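Local coordinates for protein ribonuclease (Nicotiana glutinosa, PDB 1IYB) that probably cleaves RNA as a member of the ribonuclease T2 family and binds guanosine-5'-monophosphate in a guanine-binding pocket, at residues L128-G133 / S154-A159. Residues are numbered along the deposited sequence; the frame is centred on the assembly and turned at random.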
ATOM      1  N   LEU A 128      24.069  12.547 -11.160  1.00 10.14           N
ATOM      2  CA  LEU A 128      25.492  12.335 -10.935  1.00  9.55           C
ATOM      3  C   LEU A 128      26.285  13.515 -11.483  1.00  9.40           C
ATOM      4  O   LEU A 128      27.167  14.043 -10.808  1.00  9.20           O
ATOM      5  CB  LEU A 128      25.967  11.045 -11.603  1.00 11.73           C
ATOM      6  CG  LEU A 128      27.460  10.741 -11.418  1.00 13.97           C
ATOM      7  CD1 LEU A 128      27.746  10.453  -9.955  1.00 15.66           C
ATOM      8  CD2 LEU A 128      27.859   9.556 -12.283  1.00 16.50           C
ATOM      9  N   GLU A 129      25.968  13.936 -12.703  1.00  8.33           N
ATOM     10  CA  GLU A 129      26.680  15.056 -13.310  1.00 10.64           C
ATOM     11  C   GLU A 129      26.434  16.375 -12.593  1.00  9.76           C
ATOM     12  O   GLU A 129      27.338  17.198 -12.478  1.00 10.12           O
ATOM     13  CB  GLU A 129      26.324  15.182 -14.790  1.00 12.75           C
ATOM     14  CG  GLU A 129      26.977  14.100 -15.644  1.00 19.46           C
ATOM     15  CD  GLU A 129      26.788  14.333 -17.129  1.00 23.39           C
ATOM     16  OE1 GLU A 129      25.632  14.310 -17.590  1.00 27.78           O
ATOM     17  OE2 GLU A 129      27.799  14.541 -17.836  1.00 28.19           O
ATOM     18  N   ILE A 130      25.212  16.579 -12.116  1.00  9.43           N
ATOM     19  CA  ILE A 130      24.883  17.798 -11.393  1.00  8.21           C
ATOM     20  C   ILE A 130      25.693  17.845 -10.102  1.00  9.54           C
ATOM     21  O   ILE A 130      26.313  18.858  -9.780  1.00 10.27           O
ATOM     22  CB  ILE A 130      23.380  17.855 -11.030  1.00  9.09           C
ATOM     23  CG1 ILE A 130      22.542  18.073 -12.290  1.00  9.08           C
ATOM     24  CG2 ILE A 130      23.129  18.959 -10.007  1.00  8.90           C
ATOM     25  CD1 ILE A 130      21.056  17.869 -12.068  1.00 10.91           C
ATOM     26  N   LEU A 131      25.698  16.737  -9.371  1.00  8.77           N
ATOM     27  CA  LEU A 131      26.416  16.686  -8.111  1.00  8.72           C
ATOM     28  C   LEU A 131      27.923  16.786  -8.286  1.00  9.67           C
ATOM     29  O   LEU A 131      28.582  17.543  -7.574  1.00  8.58           O
ATOM     30  CB  LEU A 131      26.034  15.418  -7.338  1.00  8.17           C
ATOM     31  CG  LEU A 131      24.578  15.452  -6.847  1.00  8.20           C
ATOM     32  CD1 LEU A 131      24.200  14.126  -6.205  1.00  9.76           C
ATOM     33  CD2 LEU A 131      24.397  16.600  -5.859  1.00  9.87           C
ATOM     34  N   GLN A 132      28.480  16.049  -9.241  1.00 10.45           N
ATOM     35  CA  GLN A 132      29.920  16.118  -9.434  1.00 12.15           C
ATOM     36  C   GLN A 132      30.328  17.496  -9.949  1.00 12.24           C
ATOM     37  O   GLN A 132      31.455  17.942  -9.719  1.00 13.04           O
ATOM     38  CB  GLN A 132      30.386  14.994 -10.368  1.00 13.45           C
ATOM     39  CG  GLN A 132      30.200  13.610  -9.734  1.00 17.53           C
ATOM     40  CD  GLN A 132      30.983  12.505 -10.422  1.00 18.52           C
ATOM     41  OE1 GLN A 132      30.688  12.126 -11.554  1.00 22.88           O
ATOM     42  NE2 GLN A 132      31.993  11.982  -9.734  1.00 21.59           N
ATOM     43  N   GLY A 133      29.401  18.183 -10.610  1.00 11.97           N
ATOM     44  CA  GLY A 133      29.687  19.514 -11.112  1.00 12.65           C
ATOM     45  C   GLY A 133      29.871  20.495  -9.967  1.00 12.72           C
ATOM     46  O   GLY A 133      30.464  21.565 -10.135  1.00 15.22           O
ATOM     47  N   SER A 154      20.112  24.717  -7.996  1.00 11.25           N
ATOM     48  CA  SER A 154      20.784  25.663  -8.878  1.00 12.43           C
ATOM     49  C   SER A 154      20.833  25.148 -10.314  1.00 13.08           C
ATOM     50  O   SER A 154      20.796  25.930 -11.266  1.00 14.76           O
ATOM     51  CB  SER A 154      22.212  25.928  -8.390  1.00 13.25           C
ATOM     52  OG  SER A 154      22.207  26.550  -7.120  1.00 16.46           O
ATOM     53  N   ALA A 155      20.911  23.831 -10.463  1.00 11.70           N
ATOM     54  CA  ALA A 155      20.992  23.217 -11.781  1.00 13.05           C
ATOM     55  C   ALA A 155      19.672  23.097 -12.532  1.00 13.33           C
ATOM     56  O   ALA A 155      19.579  23.504 -13.689  1.00 16.58           O
ATOM     57  CB  ALA A 155      21.646  21.840 -11.668  1.00 12.54           C
ATOM     58  N   ILE A 156      18.651  22.540 -11.887  1.00 12.77           N
ATOM     59  CA  ILE A 156      17.368  22.353 -12.552  1.00 12.99           C
ATOM     60  C   ILE A 156      16.323  23.418 -12.241  1.00 11.26           C
ATOM     61  O   ILE A 156      15.291  23.487 -12.910  1.00 13.00           O
ATOM     62  CB  ILE A 156      16.777  20.961 -12.235  1.00 13.68           C
ATOM     63  CG1 ILE A 156      16.335  20.889 -10.773  1.00 13.59           C
ATOM     64  CG2 ILE A 156      17.816  19.888 -12.521  1.00 15.62           C
ATOM     65  CD1 ILE A 156      15.656  19.582 -10.413  1.00 14.95           C
ATOM     66  N   GLY A 157      16.581  24.238 -11.226  1.00 10.25           N
ATOM     67  CA  GLY A 157      15.649  25.301 -10.887  1.00 10.14           C
ATOM     68  C   GLY A 157      14.540  24.958  -9.910  1.00  9.71           C
ATOM     69  O   GLY A 157      13.650  25.781  -9.667  1.00  9.79           O
ATOM     70  N   TYR A 158      14.583  23.751  -9.351  1.00  9.01           N
ATOM     71  CA  TYR A 158      13.578  23.297  -8.392  1.00  8.08           C
ATOM     72  C   TYR A 158      14.246  22.582  -7.223  1.00  8.18           C
ATOM     73  O   TYR A 158      15.296  21.960  -7.387  1.00 10.11           O
ATOM     74  CB  TYR A 158      12.575  22.357  -9.075  1.00  8.11           C
ATOM     75  CG  TYR A 158      11.800  23.016 -10.189  1.00  9.21           C
ATOM     76  CD1 TYR A 158      12.358  23.174 -11.458  1.00  9.22           C
ATOM     77  CD2 TYR A 158      10.528  23.537  -9.959  1.00  9.21           C
ATOM     78  CE1 TYR A 158      11.670  23.839 -12.469  1.00 10.44           C
ATOM     79  CE2 TYR A 158       9.832  24.203 -10.959  1.00  8.80           C
ATOM     80  CZ  TYR A 158      10.410  24.353 -12.211  1.00  9.72           C
ATOM     81  OH  TYR A 158       9.732  25.035 -13.197  1.00 11.05           O
ATOM     82  N   ALA A 159      13.631  22.675  -6.047  1.00  7.73           N
ATOM     83  CA  ALA A 159      14.164  22.047  -4.841  1.00  8.18           C
ATOM     84  C   ALA A 159      13.812  20.560  -4.798  1.00  8.75           C
ATOM     85  O   ALA A 159      12.645  20.187  -4.894  1.00 10.20           O
ATOM     86  CB  ALA A 159      13.609  22.741  -3.607  1.00 10.20           C
TER
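I130 reaches across from helix 127-133 to A155 and I156 in the last turn of helix 145-156, and the contact is wholly apolar. From its CB, which points at the other helix, the side chain forks. I130 CG1 sits beside the backbone N (chi1 -70°), which leaves I130 CG2 anti to that N and 3.6 Å from A155 CB. Along the other branch, I130 CG1 lies 3.9 Å from A155 CB as well, so the alanine methyl is touched by both arms of the fork. The extended chi2 of 169° then carries I130 CD1 onward to I156 CG2, 3.8 Å away, where the two isoleucine side chains cross at about a right angle; I130 CD1 still lies 4.0 Å from A155 CB. Cutting I130 back to an alanine is likely to leave the A155 methyl and I156 CG2 without the branches that cover them, opening a gap between the helices. One turn back I152 also touches I130, and a turn further L131 packs on I148. This is plain helix-to-helix packing through two isoleucines and an alanine methyl, joining two surface helices of the ribonuclease T2 fold, the second of which leads in sequence into strand 161-166, an outermost strand of the four-stranded antiparallel sheet.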